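Local coordinates for protein class I phosphodiesterase PDEB1 (Leishmania major, PDB 2R8Q) that belongs to the class I phosphodiesterase family and has an all-helical catalytic domain that holds zinc and magnesium ions beside a pocket occupied by 3-isobutyl-1-methylxanthine, at residues 224-229 against 319-324; 233-236 against 240-243; 282-287 against 295-300. All blocks are in the same frame, centred on the assembly; numbering follows the deposited sequence.

Interaction 1 (224-229 against 319-324); sequences SRFTEL and RDIVGN
With CG of Phe226 anti to the backbone N (chi1 170°), its ring leaves helix 219-232 toward helix 302-324 and meets Ile321, whose CG2 lies anti to its own carbonyl carbon and is thereby presented to the aromatic face. CG2 sits 4.0 Å from the ring centroid, 24° off the ring normal, a CH-pi contact displaced toward the rim. The CE2 corner goes deepest, reaching Ile321 CA at 3.4 Å, so the ring packs on backbone as well as on the methyl. Asp320 O lies near the ring plane at the edge, 4.1 Å from CE2, and CB of Asn324 is equally close to CE2 from an oblique direction. The two helix segments run nearly parallel, at 15°, but their axes stay 10.5 Å apart; the aromatic ring spans much of that gap. Nearer the surface, one water donates to both Thr227 OG1 and Asp320 OD2, 2.6 Å from each, and links the helices on their polar side. Asn324 ND2 turns back on its own helix, giving a weak bond to Asp320 O. Thr248 of helix 239-254 touches both Phe226 and Ile321, placing the ring among three helices. The direct contact is therefore apolar and dispersive, while its polar link passes through a water that offers a hydrogen to an acceptor on each helix.

Interaction 2 (233-236 against 240-243); sequences GFEK and THRR
His241 and Arg242, neighbours on helix 239-254, each take hold of a backbone group in the loop 233-236 that leads into that helix. Glu235 N donates to His241 ND1 at 2.9 Å with an N-H...N angle of 155°, and the donor lies only 1° out of the imidazole plane. ND1 is therefore the accepting nitrogen, so a neutral ring would probably carry its hydrogen on NE2. Gly233 O approaches CE1 of the same ring obliquely, 3.3 Å away. The second bond runs the other way: Arg242 NH1 donates to Lys236 O at 2.9 Å, with the oxygen tilted 21° from the guanidinium plane. A bend at chi3 turns the guanidinium back to the loop, and CD comes to 3.2 Å from that same carbonyl oxygen. The remaining nitrogens of Arg242 are engaged elsewhere, NE by a salt bridge to Glu129 and NH2 by another to Asp239, so the group is fixed on several sides. The extended Lys236 chain carries NZ to a hydrogen bond with Glu123 O. Beside the histidine, Phe234 runs alongside it with its chain pointing the other way, its CE1 3.8 Å from His241 CB, and its ring also touches Leu124 and Leu325. Gly233, with positive phi, is where the chain leaves helix 219-232, and Asn238 OD1 accepts from His241 N at the start of the next helix. The loop backbone, tied down by side chains of the first turn of the following helix, forms a short connection between consecutive helices, 219-232 and 239-254, of the all-helical phosphodiesterase catalytic domain.

Interaction 3 (282-287 against 295-300); sequences MEKEKG and DRSKNN
Asp295 OD1 is gripped by two donors, Lys284 NZ from the end of helix 262-285 and the backbone N of Ser297. The second bond closes an Asx turn, which starts the short 3-10 segment 296-298 in the loop ahead of helix 302-324. Ser297 N lies 3.0 Å from Asp295 OD1, on its anti side, with an N-H...O angle of 130°. Lys284 NZ comes to 2.9 Å from Asp295 OD1 and forms a salt bridge, meeting the oxygen from 46° above the carboxylate plane, on the face opposite to the one used by Ser297 N. The lysine chain is extended beyond CG and spans the gap between the segments, crossing the aspartate at about a right angle; the backbones stay well apart, with 9.2 Å between Lys284 CA and Asp295 CA. The carboxylate thus both shapes its own turn and pairs with an ammonium from the neighbouring helix, whose charge would probably favour its ionised form. Next door, Arg296 turns to Asp281 and Glu274 of helix 262-285, a further ionic link between loop and helix. The helix itself ends in a Schellman motif at Gly287, whose positive phi turns the chain out of the last turn. The contact is small and lies at the protein surface. Ser297 OG stands 3.1 Å from Lys284 NZ, but at an angle too poor for a hydrogen bond.

Overall arrangement
All three contacts belong to the helical catalytic domain. Interactions 1 and 2 are neighbours, their centres 12 Å apart, and they touch where Leu229 CD1 packs on His241 CG at 3.3 Å; helices 219-232 and 239-254 follow one another there. Interaction 3 lies about 44 Å from interaction 2, centre to centre, across the chain's centre, and about 36 Å from interaction 1. Along the chain, 233-236/240-243 comes before 282-287/295-300, and both fall between the two segments of interaction 1. Helix 302-324 starts after the loop of interaction 3 and ends in interaction 1, so it connects the distant regions. The side chains of Ile321 and Asp295 are each about 14 Å from the bound 3-isobutyl-1-methylxanthine, so none of these contacts is part of that pocket.

Interaction 1 (224-229 against 319-324)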
loop_
_atom_site.group_PDB
_atom_site.type_symbol
_atom_site.label_atom_id
_atom_site.label_comp_id
_atom_site.label_asym_id
_atom_site.label_seq_id
_atom_site.Cartn_x
_atom_site.Cartn_y
_atom_site.Cartn_z
ATOM N N SER A 224 23.311 -14.216 5.325
ATOM C CA SER A 224 24.634 -13.609 5.450
ATOM C C SER A 224 24.709 -12.735 6.699
ATOM O O SER A 224 25.666 -12.818 7.470
ATOM C CB SER A 224 24.942 -12.757 4.214
ATOM O OG SER A 224 26.151 -12.027 4.372
ATOM N N ARG A 225 23.698 -11.893 6.892
ATOM C CA ARG A 225 23.670 -11.010 8.047
ATOM C C ARG A 225 23.509 -11.800 9.340
ATOM O O ARG A 225 24.093 -11.443 10.364
ATOM C CB ARG A 225 22.560 -9.963 7.884
ATOM C CG ARG A 225 22.888 -8.944 6.790
ATOM C CD ARG A 225 21.847 -7.844 6.643
ATOM N NE ARG A 225 20.570 -8.343 6.144
ATOM C CZ ARG A 225 19.506 -8.568 6.907
ATOM N NH1 ARG A 225 19.564 -8.334 8.211
ATOM N NH2 ARG A 225 18.384 -9.028 6.369
ATOM N N PHE A 226 22.731 -12.880 9.293
ATOM C CA PHE A 226 22.541 -13.717 10.475
ATOM C C PHE A 226 23.871 -14.355 10.859
ATOM O O PHE A 226 24.217 -14.437 12.038
ATOM C CB PHE A 226 21.531 -14.835 10.203
ATOM C CG PHE A 226 21.466 -15.861 11.303
ATOM C CD1 PHE A 226 20.744 -15.614 12.465
ATOM C CD2 PHE A 226 22.177 -17.054 11.197
ATOM C CE1 PHE A 226 20.732 -16.541 13.512
ATOM C CE2 PHE A 226 22.172 -17.984 12.237
ATOM C CZ PHE A 226 21.449 -17.726 13.394
ATOM N N THR A 227 24.608 -14.814 9.853
ATOM C CA THR A 227 25.900 -15.450 10.078
ATOM C C THR A 227 26.896 -14.467 10.692
ATOM O O THR A 227 27.659 -14.830 11.591
ATOM C CB THR A 227 26.473 -16.003 8.766
ATOM O OG1 THR A 227 25.509 -16.872 8.158
ATOM C CG2 THR A 227 27.751 -16.789 9.035
ATOM N N GLU A 228 26.888 -13.226 10.209
ATOM C CA GLU A 228 27.789 -12.209 10.744
ATOM C C GLU A 228 27.433 -11.970 12.210
ATOM O O GLU A 228 28.309 -11.718 13.037
ATOM C CB GLU A 228 27.664 -10.906 9.946
ATOM C CG GLU A 228 28.575 -9.770 10.417
ATOM C CD GLU A 228 30.038 -10.172 10.496
ATOM O OE1 GLU A 228 30.505 -10.911 9.605
ATOM O OE2 GLU A 228 30.727 -9.737 11.444
ATOM N N LEU A 229 26.145 -12.053 12.527
ATOM C CA LEU A 229 25.688 -11.871 13.900
ATOM C C LEU A 229 26.342 -12.942 14.768
ATOM O O LEU A 229 26.816 -12.667 15.870
ATOM C CB LEU A 229 24.162 -12.006 13.971
ATOM C CG LEU A 229 23.536 -12.115 15.363
ATOM C CD1 LEU A 229 23.820 -10.856 16.151
ATOM C CD2 LEU A 229 22.036 -12.341 15.235
ATOM N N ARG A 319 20.262 -25.897 9.109
ATOM C CA ARG A 319 21.530 -26.380 9.637
ATOM C C ARG A 319 22.370 -25.199 10.120
ATOM O O ARG A 319 22.981 -25.252 11.188
ATOM C CB ARG A 319 22.277 -27.163 8.553
ATOM C CG ARG A 319 21.549 -28.435 8.144
ATOM C CD ARG A 319 21.933 -28.890 6.748
ATOM N NE ARG A 319 21.077 -29.980 6.288
ATOM C CZ ARG A 319 20.956 -30.350 5.017
ATOM N NH1 ARG A 319 21.637 -29.714 4.073
ATOM N NH2 ARG A 319 20.155 -31.356 4.691
ATOM N N ASP A 320 22.373 -24.126 9.338
ATOM C CA ASP A 320 23.137 -22.930 9.673
ATOM C C ASP A 320 22.617 -22.165 10.883
ATOM O O ASP A 320 23.385 -21.834 11.786
ATOM C CB ASP A 320 23.191 -21.991 8.467
ATOM C CG ASP A 320 24.276 -22.371 7.482
ATOM O OD1 ASP A 320 24.610 -23.571 7.394
ATOM O OD2 ASP A 320 24.789 -21.470 6.788
ATOM N N ILE A 321 21.319 -21.879 10.922
ATOM C CA ILE A 321 20.794 -21.123 12.049
ATOM C C ILE A 321 20.765 -21.917 13.348
ATOM O O ILE A 321 20.953 -21.350 14.422
ATOM C CB ILE A 321 19.384 -20.552 11.752
ATOM C CG1 ILE A 321 18.361 -21.683 11.629
ATOM C CG2 ILE A 321 19.430 -19.728 10.468
ATOM C CD1 ILE A 321 16.931 -21.177 11.468
ATOM N N VAL A 322 20.544 -23.224 13.259
ATOM C CA VAL A 322 20.518 -24.056 14.456
ATOM C C VAL A 322 21.937 -24.247 14.987
ATOM O O VAL A 322 22.184 -24.132 16.188
ATOM C CB VAL A 322 19.894 -25.443 14.170
ATOM C CG1 VAL A 322 20.089 -26.365 15.366
ATOM C CG2 VAL A 322 18.410 -25.287 13.878
ATOM N N GLY A 323 22.869 -24.523 14.084
ATOM C CA GLY A 323 24.246 -24.728 14.493
ATOM C C GLY A 323 24.940 -23.480 15.007
ATOM O O GLY A 323 25.831 -23.571 15.850
ATOM N N ASN A 324 24.526 -22.312 14.523
ATOM C CA ASN A 324 25.161 -21.063 14.929
ATOM C C ASN A 324 24.509 -20.271 16.058
ATOM O O ASN A 324 25.145 -19.382 16.627
ATOM C CB ASN A 324 25.331 -20.146 13.714
ATOM C CG ASN A 324 26.371 -20.660 12.737
ATOM O OD1 ASN A 324 27.526 -20.881 13.102
ATOM N ND2 ASN A 324 25.968 -20.849 11.486
HETATM O O HOH W 1 25.730 -19.004 6.685
#

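Interaction 2 (233-236 against 240-243)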
loop_
_atom_site.group_PDB
_atom_site.type_symbol
_atom_site.label_atom_id
_atom_site.label_comp_id
_atom_site.label_asym_id
_atom_site.label_seq_id
_atom_site.Cartn_x
_atom_site.Cartn_y
_atom_site.Cartn_z
ATOM N N GLY A 233 29.225 -12.361 17.526
ATOM C CA GLY A 233 28.745 -12.679 18.859
ATOM C C GLY A 233 27.422 -12.025 19.222
ATOM O O GLY A 233 27.321 -10.799 19.282
ATOM N N PHE A 234 26.408 -12.849 19.468
ATOM C CA PHE A 234 25.084 -12.355 19.836
ATOM C C PHE A 234 25.092 -11.690 21.211
ATOM O O PHE A 234 25.623 -12.239 22.182
ATOM C CB PHE A 234 24.073 -13.509 19.849
ATOM C CG PHE A 234 22.719 -13.127 20.386
ATOM C CD1 PHE A 234 21.818 -12.406 19.608
ATOM C CD2 PHE A 234 22.357 -13.466 21.687
ATOM C CE1 PHE A 234 20.575 -12.026 20.121
ATOM C CE2 PHE A 234 21.119 -13.092 22.209
ATOM C CZ PHE A 234 20.226 -12.369 21.423
ATOM N N GLU A 235 24.502 -10.502 21.291
ATOM C CA GLU A 235 24.409 -9.774 22.551
ATOM C C GLU A 235 22.938 -9.471 22.789
ATOM O O GLU A 235 22.338 -8.675 22.069
ATOM C CB GLU A 235 25.217 -8.480 22.482
ATOM C CG GLU A 235 26.712 -8.719 22.376
ATOM C CD GLU A 235 27.506 -7.433 22.346
ATOM O OE1 GLU A 235 27.430 -6.664 23.328
ATOM O OE2 GLU A 235 28.205 -7.192 21.340
ATOM N N LYS A 236 22.356 -10.107 23.801
ATOM C CA LYS A 236 20.939 -9.919 24.080
ATOM C C LYS A 236 20.523 -8.481 24.370
ATOM O O LYS A 236 19.381 -8.107 24.118
ATOM C CB LYS A 236 20.495 -10.820 25.237
ATOM C CG LYS A 236 18.981 -10.875 25.400
ATOM C CD LYS A 236 18.563 -11.868 26.469
ATOM C CE LYS A 236 17.052 -11.889 26.632
ATOM N NZ LYS A 236 16.639 -12.828 27.711
ATOM N N THR A 240 19.225 -4.483 17.860
ATOM C CA THR A 240 19.340 -4.901 16.466
ATOM C C THR A 240 19.625 -6.390 16.360
ATOM O O THR A 240 19.207 -7.036 15.407
ATOM C CB THR A 240 20.447 -4.132 15.718
ATOM O OG1 THR A 240 21.733 -4.528 16.215
ATOM C CG2 THR A 240 20.254 -2.631 15.896
ATOM N N HIS A 241 20.348 -6.932 17.334
ATOM C CA HIS A 241 20.638 -8.356 17.331
ATOM C C HIS A 241 19.340 -9.128 17.519
ATOM O O HIS A 241 19.066 -10.098 16.804
ATOM C CB HIS A 241 21.609 -8.714 18.457
ATOM C CG HIS A 241 23.037 -8.396 18.144
ATOM N ND1 HIS A 241 24.086 -8.876 18.899
ATOM C CD2 HIS A 241 23.591 -7.663 17.149
ATOM C CE1 HIS A 241 25.226 -8.454 18.380
ATOM N NE2 HIS A 241 24.954 -7.717 17.317
ATOM N N ARG A 242 18.535 -8.693 18.483
ATOM C CA ARG A 242 17.274 -9.363 18.745
ATOM C C ARG A 242 16.321 -9.199 17.563
ATOM O O ARG A 242 15.522 -10.094 17.274
ATOM C CB ARG A 242 16.643 -8.835 20.041
ATOM C CG ARG A 242 17.544 -9.000 21.261
ATOM C CD ARG A 242 16.748 -8.919 22.555
ATOM N NE ARG A 242 15.867 -7.756 22.560
ATOM C CZ ARG A 242 16.270 -6.504 22.749
ATOM N NH1 ARG A 242 17.552 -6.232 22.969
ATOM N NH2 ARG A 242 15.390 -5.515 22.692
ATOM N N ARG A 243 16.409 -8.068 16.866
ATOM C CA ARG A 243 15.542 -7.854 15.711
ATOM C C ARG A 243 15.896 -8.854 14.617
ATOM O O ARG A 243 15.010 -9.441 13.994
ATOM C CB ARG A 243 15.682 -6.429 15.164
ATOM C CG ARG A 243 14.718 -6.123 14.012
ATOM C CD ARG A 243 13.272 -6.391 14.425
ATOM N NE ARG A 243 12.979 -5.828 15.742
ATOM C CZ ARG A 243 12.649 -4.560 15.962
ATOM N NH1 ARG A 243 12.551 -3.706 14.950
ATOM N NH2 ARG A 243 12.442 -4.139 17.202
#

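Interaction 3 (282-287 against 295-300)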
loop_
_atom_site.group_PDB
_atom_site.type_symbol
_atom_site.label_atom_id
_atom_site.label_comp_id
_atom_site.label_asym_id
_atom_site.label_seq_id
_atom_site.Cartn_x
_atom_site.Cartn_y
_atom_site.Cartn_z
ATOM N N MET A 282 -1.812 -19.769 -15.063
ATOM C CA MET A 282 -2.120 -18.365 -15.322
ATOM C C MET A 282 -1.059 -17.725 -16.205
ATOM O O MET A 282 -1.371 -16.868 -17.035
ATOM C CB MET A 282 -2.237 -17.585 -14.011
ATOM C CG MET A 282 -3.497 -17.898 -13.225
ATOM S SD MET A 282 -3.650 -16.891 -11.740
ATOM C CE MET A 282 -2.823 -17.924 -10.559
ATOM N N GLU A 283 0.195 -18.132 -16.027
ATOM C CA GLU A 283 1.277 -17.584 -16.832
ATOM C C GLU A 283 1.127 -18.031 -18.283
ATOM O O GLU A 283 1.410 -17.265 -19.205
ATOM C CB GLU A 283 2.634 -18.016 -16.265
ATOM C CG GLU A 283 2.882 -17.464 -14.864
ATOM C CD GLU A 283 4.196 -17.910 -14.265
ATOM O OE1 GLU A 283 4.549 -19.098 -14.429
ATOM O OE2 GLU A 283 4.864 -17.079 -13.614
ATOM N N LYS A 284 0.674 -19.264 -18.486
ATOM C CA LYS A 284 0.476 -19.772 -19.837
ATOM C C LYS A 284 -0.647 -18.988 -20.503
ATOM O O LYS A 284 -0.606 -18.721 -21.703
ATOM C CB LYS A 284 0.118 -21.259 -19.809
ATOM C CG LYS A 284 1.235 -22.149 -19.287
ATOM C CD LYS A 284 0.832 -23.611 -19.295
ATOM C CE LYS A 284 1.928 -24.479 -18.696
ATOM N NZ LYS A 284 1.559 -25.924 -18.726
ATOM N N GLU A 285 -1.649 -18.612 -19.715
ATOM C CA GLU A 285 -2.779 -17.857 -20.239
ATOM C C GLU A 285 -2.390 -16.423 -20.577
ATOM O O GLU A 285 -3.022 -15.783 -21.418
ATOM C CB GLU A 285 -3.931 -17.861 -19.230
ATOM C CG GLU A 285 -4.524 -19.239 -18.985
ATOM C CD GLU A 285 -5.705 -19.204 -18.036
ATOM O OE1 GLU A 285 -6.700 -18.515 -18.348
ATOM O OE2 GLU A 285 -5.638 -19.868 -16.978
ATOM N N LYS A 286 -1.348 -15.917 -19.925
ATOM C CA LYS A 286 -0.889 -14.558 -20.177
ATOM C C LYS A 286 0.287 -14.508 -21.153
ATOM O O LYS A 286 0.823 -13.437 -21.447
ATOM C CB LYS A 286 -0.529 -13.876 -18.853
ATOM C CG LYS A 286 -1.737 -13.726 -17.937
ATOM C CD LYS A 286 -1.438 -12.932 -16.680
ATOM C CE LYS A 286 -2.717 -12.721 -15.874
ATOM N NZ LYS A 286 -2.504 -11.910 -14.642
ATOM N N GLY A 287 0.679 -15.674 -21.658
ATOM C CA GLY A 287 1.769 -15.741 -22.617
ATOM C C GLY A 287 3.163 -15.435 -22.103
ATOM O O GLY A 287 3.999 -14.923 -22.844
ATOM N N ASP A 295 5.144 -25.791 -13.777
ATOM C CA ASP A 295 4.531 -26.422 -14.938
ATOM C C ASP A 295 3.834 -27.742 -14.634
ATOM O O ASP A 295 4.475 -28.774 -14.433
ATOM C CB ASP A 295 5.584 -26.643 -16.023
ATOM C CG ASP A 295 4.972 -26.771 -17.399
ATOM O OD1 ASP A 295 3.849 -27.304 -17.499
ATOM O OD2 ASP A 295 5.618 -26.345 -18.381
ATOM N N ARG A 296 2.508 -27.690 -14.621
ATOM C CA ARG A 296 1.664 -28.844 -14.346
ATOM C C ARG A 296 1.850 -29.942 -15.393
ATOM O O ARG A 296 1.804 -31.133 -15.077
ATOM C CB ARG A 296 0.203 -28.388 -14.330
ATOM C CG ARG A 296 -0.815 -29.447 -13.971
ATOM C CD ARG A 296 -2.223 -28.936 -14.249
ATOM N NE ARG A 296 -2.547 -27.722 -13.500
ATOM C CZ ARG A 296 -2.758 -27.685 -12.189
ATOM N NH1 ARG A 296 -2.677 -28.797 -11.470
ATOM N NH2 ARG A 296 -3.059 -26.536 -11.595
ATOM N N SER A 297 2.074 -29.526 -16.636
ATOM C CA SER A 297 2.233 -30.447 -17.758
ATOM C C SER A 297 3.468 -31.342 -17.744
ATOM O O SER A 297 3.512 -32.346 -18.456
ATOM C CB SER A 297 2.196 -29.662 -19.072
ATOM O OG SER A 297 0.975 -28.953 -19.196
ATOM N N LYS A 298 4.475 -30.990 -16.951
ATOM C CA LYS A 298 5.683 -31.805 -16.891
ATOM C C LYS A 298 5.550 -32.959 -15.903
ATOM O O LYS A 298 6.379 -33.868 -15.883
ATOM C CB LYS A 298 6.897 -30.940 -16.544
ATOM C CG LYS A 298 7.318 -30.023 -17.682
ATOM C CD LYS A 298 8.636 -29.321 -17.401
ATOM C CE LYS A 298 9.068 -28.485 -18.599
ATOM N NZ LYS A 298 10.358 -27.775 -18.363
ATOM N N ASN A 299 4.493 -32.918 -15.095
ATOM C CA ASN A 299 4.226 -33.959 -14.106
ATOM C C ASN A 299 5.472 -34.345 -13.315
ATOM O O ASN A 299 5.841 -35.518 -13.260
ATOM C CB ASN A 299 3.655 -35.204 -14.792
ATOM C CG ASN A 299 2.350 -34.927 -15.512
ATOM O OD1 ASN A 299 2.300 -34.125 -16.447
ATOM N ND2 ASN A 299 1.283 -35.588 -15.079
ATOM N N ASN A 300 6.115 -33.356 -12.701
ATOM C CA ASN A 300 7.319 -33.601 -11.916
ATOM C C ASN A 300 7.014 -34.426 -10.670
ATOM O O ASN A 300 5.893 -34.413 -10.160
ATOM C CB ASN A 300 7.961 -32.275 -11.503
ATOM C CG ASN A 300 8.382 -31.436 -12.693
ATOM O OD1 ASN A 300 9.179 -31.871 -13.523
ATOM N ND2 ASN A 300 7.846 -30.223 -12.781
#